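Local coordinates for LP15968p (Drosophila melanogaster, PDB 3MN8), which releases C-terminal arginine or lysine residues from peptides and proteins as a zinc metallocarboxypeptidase, this chain holding its first catalytic domain and a transthyretin-like domain, at residues L76-S81 and Y113-L118; P260-G265 and L302-S307. One frame throughout, in Å; residues are numbered along the deposited sequence.

Contact 1 of 2, residues L76-S81 and Y113-L118; sequences LALQIS and YMAQYL
L78 and I80 of the strand meet A115 and L118 of the helix where the axes of strand 76-80 and helix 113-118 approach to 10.2 Å, their N-to-C directions only 24° apart. L78 and A115 lie opposite each other in the backbone register, and the joint is made wholly of aliphatic groups. L78 turns CG anti to its own nitrogen (chi1 -171°), which carries the leucine branch across to the helix; CD2 then meets the methyl of A115, 3.9 Å from its CB. I80, two residues on, points to the same side of the sheet and ends between two helix residues about one turn apart. Its CD1 lies 4.2 Å from A115 CA, against the backbone rather than the methyl, and equally 4.2 Å from L118 CD1, where two methyl groups meet end to end. I80 thus comes up to the helix backbone beside the short side chain of A115. All four residues are buried. L78 also touches F50 and L53 of helix 43-56, and A115 touches L139 of the adjacent strand 136-140, so the apolar layer runs on to that helix and that strand. The contact places helix 106-121 against strand 74-80 of the central mixed sheet, the helix-on-sheet layering of the alpha/beta zinc carboxypeptidase (M14) catalytic domain.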
ATOM      1  N   LEU A  76      15.247  -1.525   0.501  1.00 34.45           N
ATOM      2  CA  LEU A  76      15.119  -0.835   1.784  1.00 34.12           C
ATOM      3  C   LEU A  76      13.738  -0.207   1.989  1.00 37.12           C
ATOM      4  O   LEU A  76      13.116   0.266   1.039  1.00 33.91           O
ATOM      5  CB  LEU A  76      16.164   0.278   1.881  1.00 26.93           C
ATOM      6  CG  LEU A  76      17.647  -0.078   1.850  1.00 44.10           C
ATOM      7  CD1 LEU A  76      18.490   1.178   1.642  1.00 45.47           C
ATOM      8  CD2 LEU A  76      18.054  -0.798   3.127  1.00 50.95           C
ATOM      9  N   ALA A  77      13.281  -0.179   3.241  1.00 39.26           N
ATOM     10  CA  ALA A  77      12.021   0.473   3.589  1.00 35.21           C
ATOM     11  C   ALA A  77      12.206   1.394   4.775  1.00 37.60           C
ATOM     12  O   ALA A  77      12.679   0.965   5.825  1.00 38.73           O
ATOM     13  CB  ALA A  77      10.955  -0.550   3.910  1.00 26.66           C
ATOM     14  N   LEU A  78      11.820   2.657   4.611  1.00 37.75           N
ATOM     15  CA  LEU A  78      11.880   3.596   5.716  1.00 24.31           C
ATOM     16  C   LEU A  78      10.565   3.585   6.446  1.00 22.88           C
ATOM     17  O   LEU A  78       9.533   3.908   5.862  1.00 28.68           O
ATOM     18  CB  LEU A  78      12.165   5.017   5.228  1.00 24.56           C
ATOM     19  CG  LEU A  78      12.452   6.051   6.332  1.00 32.85           C
ATOM     20  CD1 LEU A  78      13.836   5.827   6.945  1.00 18.74           C
ATOM     21  CD2 LEU A  78      12.333   7.495   5.827  1.00 27.85           C
ATOM     22  N   GLN A  79      10.612   3.215   7.719  1.00 21.70           N
ATOM     23  CA  GLN A  79       9.472   3.348   8.621  1.00 25.02           C
ATOM     24  C   GLN A  79       9.425   4.702   9.316  1.00 26.28           C
ATOM     25  O   GLN A  79      10.439   5.196   9.800  1.00 25.40           O
ATOM     26  CB  GLN A  79       9.518   2.268   9.693  1.00 21.91           C
ATOM     27  CG  GLN A  79       8.641   2.551  10.867  1.00 18.88           C
ATOM     28  CD  GLN A  79       8.886   1.572  11.978  1.00 27.67           C
ATOM     29  OE1 GLN A  79       9.963   0.987  12.072  1.00 23.97           O
ATOM     30  NE2 GLN A  79       7.891   1.387  12.836  1.00 22.10           N
ATOM     31  N   ILE A  80       8.228   5.278   9.376  1.00 36.89           N
ATOM     32  CA  ILE A  80       7.962   6.511  10.106  1.00 29.57           C
ATOM     33  C   ILE A  80       6.834   6.252  11.090  1.00 38.64           C
ATOM     34  O   ILE A  80       5.771   5.761  10.705  1.00 46.25           O
ATOM     35  CB  ILE A  80       7.509   7.615   9.154  1.00 29.78           C
ATOM     36  CG1 ILE A  80       8.612   7.900   8.129  1.00 26.12           C
ATOM     37  CG2 ILE A  80       7.118   8.858   9.940  1.00 29.42           C
ATOM     38  CD1 ILE A  80       8.180   8.718   6.940  1.00 24.69           C
ATOM     39  N   SER A  81       7.055   6.578  12.359  1.00 44.17           N
ATOM     40  CA  SER A  81       6.059   6.302  13.386  1.00 35.33           C
ATOM     41  C   SER A  81       6.170   7.283  14.534  1.00 42.77           C
ATOM     42  O   SER A  81       7.165   8.000  14.645  1.00 54.55           O
ATOM     43  CB  SER A  81       6.260   4.896  13.920  1.00 30.48           C
ATOM     44  OG  SER A  81       7.583   4.755  14.392  1.00 52.60           O
ATOM     45  N   TYR A 113      10.119  12.007  -1.880  1.00 37.55           N
ATOM     46  CA  TYR A 113       9.512  13.265  -1.438  1.00 42.50           C
ATOM     47  C   TYR A 113       8.634  13.133  -0.174  1.00 40.48           C
ATOM     48  O   TYR A 113       8.744  13.929   0.755  1.00 41.11           O
ATOM     49  CB  TYR A 113       8.675  13.861  -2.574  1.00 40.80           C
ATOM     50  CG  TYR A 113       9.481  14.358  -3.758  1.00 51.38           C
ATOM     51  CD1 TYR A 113       8.886  14.528  -5.008  1.00 54.92           C
ATOM     52  CD2 TYR A 113      10.831  14.671  -3.627  1.00 57.63           C
ATOM     53  CE1 TYR A 113       9.617  14.993  -6.097  1.00 48.02           C
ATOM     54  CE2 TYR A 113      11.570  15.137  -4.708  1.00 48.47           C
ATOM     55  CZ  TYR A 113      10.956  15.290  -5.937  1.00 47.72           C
ATOM     56  OH  TYR A 113      11.684  15.743  -7.008  1.00 53.72           O
ATOM     57  N   MET A 114       7.752  12.142  -0.149  1.00 29.49           N
ATOM     58  CA  MET A 114       6.889  11.944   1.009  1.00 37.76           C
ATOM     59  C   MET A 114       7.697  11.794   2.307  1.00 38.25           C
ATOM     60  O   MET A 114       7.440  12.492   3.277  1.00 44.27           O
ATOM     61  CB  MET A 114       5.956  10.741   0.793  1.00 31.48           C
ATOM     62  CG  MET A 114       5.016  10.433   1.976  1.00 29.06           C
ATOM     63  SD  MET A 114       3.809  11.739   2.364  1.00 40.19           S
ATOM     64  CE  MET A 114       3.043  11.903   0.750  1.00 62.52           C
ATOM     65  N   ALA A 115       8.675  10.893   2.304  1.00 28.33           N
ATOM     66  CA  ALA A 115       9.531  10.643   3.460  1.00 31.88           C
ATOM     67  C   ALA A 115      10.006  11.948   4.078  1.00 41.12           C
ATOM     68  O   ALA A 115       9.736  12.238   5.245  1.00 47.79           O
ATOM     69  CB  ALA A 115      10.737   9.793   3.045  1.00 34.79           C
ATOM     70  N   GLN A 116      10.728  12.731   3.286  1.00 38.48           N
ATOM     71  CA  GLN A 116      11.207  14.025   3.729  1.00 31.76           C
ATOM     72  C   GLN A 116      10.054  14.910   4.198  1.00 36.26           C
ATOM     73  O   GLN A 116      10.108  15.480   5.290  1.00 42.64           O
ATOM     74  CB  GLN A 116      11.950  14.701   2.591  1.00 23.24           C
ATOM     75  CG  GLN A 116      13.206  13.963   2.134  1.00 28.06           C
ATOM     76  CD  GLN A 116      13.772  14.539   0.830  1.00 37.80           C
ATOM     77  OE1 GLN A 116      14.532  15.516   0.832  1.00 34.32           O
ATOM     78  NE2 GLN A 116      13.378  13.946  -0.291  1.00 34.91           N
ATOM     79  N   TYR A 117       9.013  15.004   3.371  1.00 27.35           N
ATOM     80  CA  TYR A 117       7.845  15.833   3.659  1.00 25.52           C
ATOM     81  C   TYR A 117       7.237  15.545   5.031  1.00 33.88           C
ATOM     82  O   TYR A 117       7.089  16.432   5.871  1.00 41.79           O
ATOM     83  CB  TYR A 117       6.783  15.645   2.579  1.00 28.68           C
ATOM     84  CG  TYR A 117       5.573  16.526   2.769  1.00 25.31           C
ATOM     85  CD1 TYR A 117       5.575  17.841   2.331  1.00 33.72           C
ATOM     86  CD2 TYR A 117       4.431  16.046   3.395  1.00 32.09           C
ATOM     87  CE1 TYR A 117       4.476  18.661   2.508  1.00 39.02           C
ATOM     88  CE2 TYR A 117       3.315  16.855   3.579  1.00 37.83           C
ATOM     89  CZ  TYR A 117       3.346  18.164   3.131  1.00 41.57           C
ATOM     90  OH  TYR A 117       2.256  18.978   3.311  1.00 35.04           O
ATOM     91  N   LEU A 118       6.879  14.295   5.257  1.00 29.39           N
ATOM     92  CA  LEU A 118       6.315  13.892   6.530  1.00 35.02           C
ATOM     93  C   LEU A 118       7.229  14.241   7.688  1.00 43.59           C
ATOM     94  O   LEU A 118       6.819  14.904   8.633  1.00 53.64           O
ATOM     95  CB  LEU A 118       6.023  12.391   6.537  1.00 37.45           C
ATOM     96  CG  LEU A 118       4.773  12.029   5.747  1.00 41.95           C
ATOM     97  CD1 LEU A 118       4.561  10.524   5.716  1.00 48.32           C
ATOM     98  CD2 LEU A 118       3.563  12.754   6.337  1.00 44.67           C
TER

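Contact 2 of 2, residues P260-G265 and L302-S307. With GEM ((2-guanidinoethylmercapto)succinic acid), chain G.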
ATOM      1  N   PRO A 260      -6.099  16.091  -9.556  1.00 59.21           N
ATOM      2  CA  PRO A 260      -6.723  17.005 -10.526  1.00 58.57           C
ATOM      3  C   PRO A 260      -6.809  16.452 -11.948  1.00 52.24           C
ATOM      4  O   PRO A 260      -7.638  16.918 -12.721  1.00 56.77           O
ATOM      5  CB  PRO A 260      -5.786  18.216 -10.516  1.00 53.34           C
ATOM      6  CG  PRO A 260      -5.122  18.172  -9.187  1.00 59.28           C
ATOM      7  CD  PRO A 260      -4.965  16.714  -8.853  1.00 51.85           C
ATOM      8  N   ILE A 261      -5.956  15.493 -12.290  1.00 54.69           N
ATOM      9  CA  ILE A 261      -5.877  14.986 -13.664  1.00 61.17           C
ATOM     10  C   ILE A 261      -6.451  13.576 -13.805  1.00 49.52           C
ATOM     11  O   ILE A 261      -7.171  13.269 -14.768  1.00 47.56           O
ATOM     12  CB  ILE A 261      -4.416  15.007 -14.185  1.00 62.11           C
ATOM     13  CG1 ILE A 261      -3.959  16.452 -14.429  1.00 50.65           C
ATOM     14  CG2 ILE A 261      -4.270  14.155 -15.456  1.00 54.93           C
ATOM     15  CD1 ILE A 261      -2.487  16.572 -14.748  1.00 55.57           C
ATOM     16  N   MET A 262      -6.115  12.730 -12.834  1.00 44.72           N
ATOM     17  CA  MET A 262      -6.667  11.381 -12.718  1.00 46.14           C
ATOM     18  C   MET A 262      -8.192  11.406 -12.584  1.00 46.00           C
ATOM     19  O   MET A 262      -8.883  10.602 -13.194  1.00 55.86           O
ATOM     20  CB  MET A 262      -6.036  10.666 -11.514  1.00 39.27           C
ATOM     21  CG  MET A 262      -6.388   9.191 -11.382  1.00 29.59           C
ATOM     22  SD  MET A 262      -5.444   8.458 -10.028  1.00 54.48           S
ATOM     23  CE  MET A 262      -3.781   8.732 -10.622  1.00 30.69           C
ATOM     24  N   ARG A 263      -8.702  12.341 -11.787  1.00 50.42           N
ATOM     25  CA  ARG A 263     -10.135  12.551 -11.600  1.00 48.10           C
ATOM     26  C   ARG A 263     -10.916  12.633 -12.913  1.00 48.16           C
ATOM     27  O   ARG A 263     -12.122  12.412 -12.926  1.00 63.91           O
ATOM     28  CB  ARG A 263     -10.347  13.836 -10.794  1.00 52.24           C
ATOM     29  CG  ARG A 263     -11.774  14.143 -10.408  1.00 64.37           C
ATOM     30  CD  ARG A 263     -11.807  15.319  -9.441  1.00 80.00           C
ATOM     31  NE  ARG A 263     -11.195  16.526 -10.003  1.00 86.44           N
ATOM     32  CZ  ARG A 263     -10.309  17.295  -9.371  1.00 75.15           C
ATOM     33  NH1 ARG A 263      -9.910  16.993  -8.144  1.00 63.40           N
ATOM     34  NH2 ARG A 263      -9.817  18.376  -9.965  1.00 71.80           N
ATOM     35  N   LYS A 264     -10.232  12.948 -14.009  1.00 61.39           N
ATOM     36  CA  LYS A 264     -10.896  13.202 -15.298  1.00 71.93           C
ATOM     37  C   LYS A 264     -11.302  11.937 -16.059  1.00 65.57           C
ATOM     38  O   LYS A 264     -12.447  11.801 -16.505  1.00 65.83           O
ATOM     39  CB  LYS A 264     -10.021  14.094 -16.180  1.00 68.12           C
ATOM     40  CG  LYS A 264      -9.688  15.426 -15.526  1.00 67.87           C
ATOM     41  CD  LYS A 264      -8.968  16.355 -16.480  1.00 75.48           C
ATOM     42  CE  LYS A 264      -8.877  17.753 -15.895  1.00 81.38           C
ATOM     43  NZ  LYS A 264     -10.229  18.316 -15.606  1.00 89.11           N
ATOM     44  N   GLY A 265     -10.358  11.022 -16.223  1.00 58.63           N
ATOM     45  CA  GLY A 265     -10.686   9.694 -16.698  1.00 50.71           C
ATOM     46  C   GLY A 265     -10.379   9.455 -18.152  1.00 55.18           C
ATOM     47  O   GLY A 265     -10.653   8.367 -18.665  1.00 56.99           O
ATOM     48  N   LEU A 302      -3.923  -1.064  -3.347  1.00 36.00           N
ATOM     49  CA  LEU A 302      -4.306  -0.518  -4.649  1.00 36.19           C
ATOM     50  C   LEU A 302      -3.111  -0.502  -5.574  1.00 30.39           C
ATOM     51  O   LEU A 302      -1.969  -0.444  -5.123  1.00 35.52           O
ATOM     52  CB  LEU A 302      -4.803   0.924  -4.520  1.00 35.95           C
ATOM     53  CG  LEU A 302      -6.114   1.173  -3.786  1.00 38.60           C
ATOM     54  CD1 LEU A 302      -6.493   2.637  -3.940  1.00 34.05           C
ATOM     55  CD2 LEU A 302      -7.206   0.264  -4.325  1.00 31.27           C
ATOM     56  N   THR A 303      -3.383  -0.536  -6.876  1.00 35.48           N
ATOM     57  CA  THR A 303      -2.363  -0.288  -7.889  1.00 41.05           C
ATOM     58  C   THR A 303      -2.598   1.118  -8.428  1.00 47.52           C
ATOM     59  O   THR A 303      -3.685   1.428  -8.913  1.00 45.09           O
ATOM     60  CB  THR A 303      -2.446  -1.292  -9.073  1.00 48.44           C
ATOM     61  OG1 THR A 303      -2.543  -2.635  -8.581  1.00 49.88           O
ATOM     62  CG2 THR A 303      -1.220  -1.178  -9.975  1.00 39.13           C
ATOM     63  N   ILE A 304      -1.593   1.980  -8.343  1.00 53.73           N
ATOM     64  CA  ILE A 304      -1.781   3.345  -8.819  1.00 51.36           C
ATOM     65  C   ILE A 304      -0.818   3.774  -9.927  1.00 54.96           C
ATOM     66  O   ILE A 304       0.415   3.725  -9.774  1.00 41.02           O
ATOM     67  CB  ILE A 304      -1.759   4.352  -7.677  1.00 38.14           C
ATOM     68  CG1 ILE A 304      -2.922   4.078  -6.735  1.00 34.67           C
ATOM     69  CG2 ILE A 304      -1.860   5.766  -8.232  1.00 45.05           C
ATOM     70  CD1 ILE A 304      -2.767   4.728  -5.399  1.00 49.19           C
ATOM     71  N   GLU A 305      -1.414   4.196 -11.042  1.00 45.28           N
ATOM     72  CA  GLU A 305      -0.676   4.644 -12.213  1.00 42.02           C
ATOM     73  C   GLU A 305      -0.570   6.167 -12.158  1.00 43.18           C
ATOM     74  O   GLU A 305      -1.583   6.861 -12.087  1.00 52.71           O
ATOM     75  CB  GLU A 305      -1.407   4.197 -13.489  1.00 33.72           C
ATOM     76  CG  GLU A 305      -1.620   2.677 -13.625  1.00 27.76           C
ATOM     77  CD  GLU A 305      -0.359   1.943 -14.061  1.00 39.84           C
ATOM     78  OE1 GLU A 305      -0.405   0.707 -14.211  1.00 38.24           O
ATOM     79  OE2 GLU A 305       0.685   2.603 -14.248  1.00 46.79           O
ATOM     80  N   LEU A 306       0.652   6.687 -12.201  1.00 34.76           N
ATOM     81  CA  LEU A 306       0.878   8.113 -11.943  1.00 46.76           C
ATOM     82  C   LEU A 306       1.009   8.986 -13.189  1.00 48.53           C
ATOM     83  O   LEU A 306       0.469  10.093 -13.235  1.00 53.94           O
ATOM     84  CB  LEU A 306       2.100   8.311 -11.040  1.00 42.97           C
ATOM     85  CG  LEU A 306       1.928   7.635  -9.688  1.00 44.85           C
ATOM     86  CD1 LEU A 306       3.227   7.584  -8.915  1.00 46.79           C
ATOM     87  CD2 LEU A 306       0.857   8.348  -8.900  1.00 43.05           C
ATOM     88  N   SER A 307       1.725   8.496 -14.194  1.00 45.01           N
ATOM     89  CA  SER A 307       1.969   9.294 -15.385  1.00 35.95           C
ATOM     90  C   SER A 307       1.719   8.498 -16.650  1.00 49.08           C
ATOM     91  O   SER A 307       1.758   7.262 -16.643  1.00 58.18           O
ATOM     92  CB  SER A 307       3.402   9.816 -15.386  1.00 39.86           C
ATOM     93  OG  SER A 307       4.317   8.765 -15.105  1.00 51.39           O
TER
HETATM   94  C8  GEM G 601      -0.040  -3.346 -15.045  1.00 57.00           C
HETATM   95  S7  GEM G 601      -0.443  -3.343 -13.320  1.00 57.42           S
HETATM   96  C6  GEM G 601      -1.887  -2.318 -13.327  1.00 51.59           C
HETATM   97  C5  GEM G 601      -2.970  -2.788 -14.296  1.00 34.21           C
HETATM   98  N3  GEM G 601      -3.521  -4.027 -13.769  1.00 36.03           N
HETATM   99  C1  GEM G 601      -4.361  -4.853 -14.383  1.00 43.13           C
HETATM  100  N4  GEM G 601      -4.782  -5.955 -13.775  1.00 32.44           N
HETATM  101  N2  GEM G 601      -4.780  -4.583 -15.615  1.00 48.23           N
HETATM  102  C9  GEM G 601       1.032  -4.384 -15.250  1.00 64.36           C
HETATM  103  O14 GEM G 601       1.505  -4.950 -14.241  1.00 32.86           O
HETATM  104  O15 GEM G 601       1.404  -4.651 -16.412  1.00 65.33           O
HETATM  105  C10 GEM G 601       0.385  -1.966 -15.574  1.00 45.92           C
HETATM  106  C11 GEM G 601       1.711  -1.412 -15.066  1.00 54.16           C
HETATM  107  O12 GEM G 601       1.717  -0.232 -14.638  1.00 39.20           O
HETATM  108  O13 GEM G 601       2.750  -2.119 -15.123  1.00 33.28           O
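M262 sets CG anti to its backbone nitrogen (chi1 -172°), stays extended through chi2 and bends at chi3 (-61°), so that its terminal methyl reaches segment 302-307. CE arrives 4.3 Å from the CG2 branch of I304 and also lies beside the backbone carbonyl oxygen of E305. Y255 of helix 245-257 touches both M262 and I304. Strand 300-305 belongs to the central mixed sheet of the M14 peptidase domain, bonded between strands 212-217 and 222-225, and beyond its contact with the loop it presents T303 and E305 to the inhibitor pocket. The CG2 methyl of T303 rests 3.6 Å from C6 of the guanidinoethylmercaptosuccinate, on the thioether arm; OG1 is hydrogen-bonded to Q290. E305, the predicted proton donor/acceptor, bends at chi2 (-77°), which turns its carboxylate towards the ligand's succinate end. The modelled approach of the two carboxylates is too close for its details to be relied on. H217, a zinc ligand, touches both T303 and E305 from the neighbouring strand, while the zinc itself lies about 5 Å from the nearest part of the E305 side chain.

Both contacts involve the same eight-stranded sheet of the catalytic domain, with centres 22 Å apart and nearest atoms about 10 Å apart, so they do not touch. Contact 1 uses strand 74-80, next to the outermost strand 61-68, whereas contact 2 uses strand 300-305, with strands 136-140, 93-97 and 212-217 lying between the two. They follow one another along the chain. Their relation to catalysis differs: contact 2 contributes T303 and E305 to the inhibitor pocket beside the zinc, while contact 1 lies away from the annotated sites, the L118 side chain being about 11 Å from the sugar attached to the protein at N133. Helix 317-333 reaches both, touching M114 of segment 113-118 and I304 of contact 2.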